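Local coordinates for single-stranded DNA-binding protein WHY1, chloroplastic (Arabidopsis thaliana, PDB 4KOO), which binds single-stranded DNA, maintaining plastid genome stability in chloroplasts and modulating telomere length in the nucleus, at residues 116-120 with 141-147. Numbering follows the deposited sequence.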
loop_
_atom_site.group_PDB
_atom_site.type_symbol
_atom_site.label_atom_id
_atom_site.label_comp_id
_atom_site.label_asym_id
_atom_site.label_seq_id
_atom_site.Cartn_x
_atom_site.Cartn_y
_atom_site.Cartn_z
ATOM N N SER A 116 -6.803 16.274 -19.481
ATOM C CA SER A 116 -6.289 15.186 -18.684
ATOM C C SER A 116 -7.086 14.974 -17.400
ATOM O O SER A 116 -6.814 14.011 -16.677
ATOM C CB SER A 116 -4.838 15.461 -18.350
ATOM O OG SER A 116 -4.767 16.689 -17.668
ATOM N N GLY A 117 -8.065 15.831 -17.120
ATOM C CA GLY A 117 -8.877 15.663 -15.934
ATOM C C GLY A 117 -10.073 14.754 -16.170
ATOM O O GLY A 117 -10.167 14.073 -17.189
ATOM N N HIS A 118 -10.958 14.718 -15.193
ATOM C CA HIS A 118 -12.171 13.899 -15.233
ATOM C C HIS A 118 -13.284 14.789 -14.754
ATOM O O HIS A 118 -13.038 15.863 -14.209
ATOM C CB HIS A 118 -12.077 12.695 -14.288
ATOM C CG HIS A 118 -11.378 11.508 -14.861
ATOM N ND1 HIS A 118 -10.022 11.480 -15.077
ATOM C CD2 HIS A 118 -11.856 10.325 -15.328
ATOM C CE1 HIS A 118 -9.682 10.316 -15.612
ATOM N NE2 HIS A 118 -10.777 9.596 -15.776
ATOM N N PHE A 119 -14.518 14.351 -14.964
ATOM C CA PHE A 119 -15.630 14.896 -14.214
ATOM C C PHE A 119 -16.406 13.809 -13.495
ATOM O O PHE A 119 -16.391 12.645 -13.893
ATOM C CB PHE A 119 -16.526 15.751 -15.091
ATOM C CG PHE A 119 -17.354 14.984 -16.086
ATOM C CD1 PHE A 119 -18.561 14.402 -15.720
ATOM C CD2 PHE A 119 -16.943 14.883 -17.408
ATOM C CE1 PHE A 119 -19.329 13.716 -16.670
ATOM C CE2 PHE A 119 -17.698 14.208 -18.345
ATOM C CZ PHE A 119 -18.897 13.632 -17.979
ATOM N N PHE A 120 -17.068 14.206 -12.411
ATOM C CA PHE A 120 -18.106 13.415 -11.782
ATOM C C PHE A 120 -19.430 14.149 -12.036
ATOM O O PHE A 120 -19.539 15.365 -11.856
ATOM C CB PHE A 120 -17.939 13.342 -10.276
ATOM C CG PHE A 120 -16.870 12.402 -9.798
ATOM C CD1 PHE A 120 -15.620 12.394 -10.362
ATOM C CD2 PHE A 120 -17.128 11.534 -8.748
ATOM C CE1 PHE A 120 -14.646 11.514 -9.898
ATOM C CE2 PHE A 120 -16.157 10.656 -8.278
ATOM C CZ PHE A 120 -14.918 10.653 -8.852
ATOM N N ARG A 141 -6.339 16.184 -13.057
ATOM C CA ARG A 141 -5.579 14.970 -13.022
ATOM C C ARG A 141 -4.963 14.679 -11.646
ATOM O O ARG A 141 -5.004 13.550 -11.173
ATOM C CB ARG A 141 -4.529 15.045 -14.110
ATOM C CG ARG A 141 -3.612 13.906 -14.163
ATOM C CD ARG A 141 -2.727 14.146 -15.396
ATOM N NE ARG A 141 -1.601 13.250 -15.415
ATOM C CZ ARG A 141 -0.445 13.539 -15.987
ATOM N NH1 ARG A 141 -0.277 14.725 -16.557
ATOM N NH2 ARG A 141 0.531 12.649 -15.974
ATOM N N ALA A 142 -4.400 15.706 -11.018
ATOM C CA ALA A 142 -3.767 15.588 -9.699
ATOM C C ALA A 142 -4.799 15.237 -8.627
ATOM O O ALA A 142 -4.553 14.368 -7.816
ATOM C CB ALA A 142 -3.088 16.889 -9.332
ATOM N N GLU A 143 -5.957 15.900 -8.662
ATOM C CA GLU A 143 -7.053 15.629 -7.727
ATOM C C GLU A 143 -7.567 14.189 -7.870
ATOM O O GLU A 143 -7.855 13.521 -6.893
ATOM C CB GLU A 143 -8.189 16.631 -7.945
ATOM C CG GLU A 143 -7.864 18.030 -7.500
ATOM C CD GLU A 143 -8.848 19.082 -7.979
ATOM O OE1 GLU A 143 -9.548 18.842 -8.980
ATOM O OE2 GLU A 143 -8.887 20.169 -7.369
ATOM N N PHE A 144 -7.680 13.719 -9.116
ATOM C CA PHE A 144 -8.157 12.370 -9.402
ATOM C C PHE A 144 -7.171 11.354 -8.878
ATOM O O PHE A 144 -7.565 10.300 -8.339
ATOM C CB PHE A 144 -8.362 12.211 -10.912
ATOM C CG PHE A 144 -9.144 10.992 -11.294
ATOM C CD1 PHE A 144 -10.518 10.952 -11.100
ATOM C CD2 PHE A 144 -8.519 9.895 -11.830
ATOM C CE1 PHE A 144 -11.240 9.809 -11.425
ATOM C CE2 PHE A 144 -9.254 8.740 -12.169
ATOM C CZ PHE A 144 -10.591 8.716 -11.982
ATOM N N ALA A 145 -5.886 11.676 -8.990
ATOM C CA ALA A 145 -4.840 10.791 -8.529
ATOM C C ALA A 145 -4.890 10.653 -7.014
ATOM O O ALA A 145 -4.671 9.563 -6.498
ATOM C CB ALA A 145 -3.446 11.272 -8.971
ATOM N N VAL A 146 -5.191 11.748 -6.311
ATOM C CA VAL A 146 -5.410 11.670 -4.855
ATOM C C VAL A 146 -6.624 10.779 -4.517
ATOM O O VAL A 146 -6.581 9.937 -3.607
ATOM C CB VAL A 146 -5.609 13.085 -4.270
ATOM C CG1 VAL A 146 -5.974 13.051 -2.781
ATOM C CG2 VAL A 146 -4.340 13.883 -4.444
ATOM N N LEU A 147 -7.725 10.976 -5.246
ATOM C CA LEU A 147 -8.898 10.125 -5.048
ATOM C C LEU A 147 -8.545 8.645 -5.266
ATOM O O LEU A 147 -8.907 7.782 -4.456
ATOM C CB LEU A 147 -10.064 10.572 -5.941
ATOM C CG LEU A 147 -10.719 11.918 -5.662
ATOM C CD1 LEU A 147 -11.804 12.187 -6.680
ATOM C CD2 LEU A 147 -11.282 11.961 -4.263
HETATM O O HOH W 1 -5.934 18.135 -15.344
HETATM O O HOH W 2 -2.086 17.037 -17.579
#
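Aromatic packing, with water bridges at its outer end, joins the start of strand 118-126 to the first turns of helix 141-158, which follows the neighbouring strand 131-139. It illustrates how a helix can dock on a sheet largely through one projecting ring. F144 lies face to face with the imidazole of H118, centroids 3.9 Å apart and planes nearly parallel at 2°, while its edge meets F120, CE1 to CE1 at 4.1 Å. One turn on, L147 CD1 approaches F120 CZ at 4.1 Å, so the i, i+3 spacing puts both helix residues against the strand. Where the two backbones run nearest, at G117 and R141 (CA to CA 4.5 Å), no direct hydrogen bond crosses; instead, S116 OG is linked through one water to R141 N, at the helix start, and through another to R141 NH1. The same guanidinium forms a salt bridge with E85 of a neighbouring subunit, tying this corner to the tetramer. Such packing of a helix against an antiparallel four-stranded sheet is characteristic of the Whirly fold.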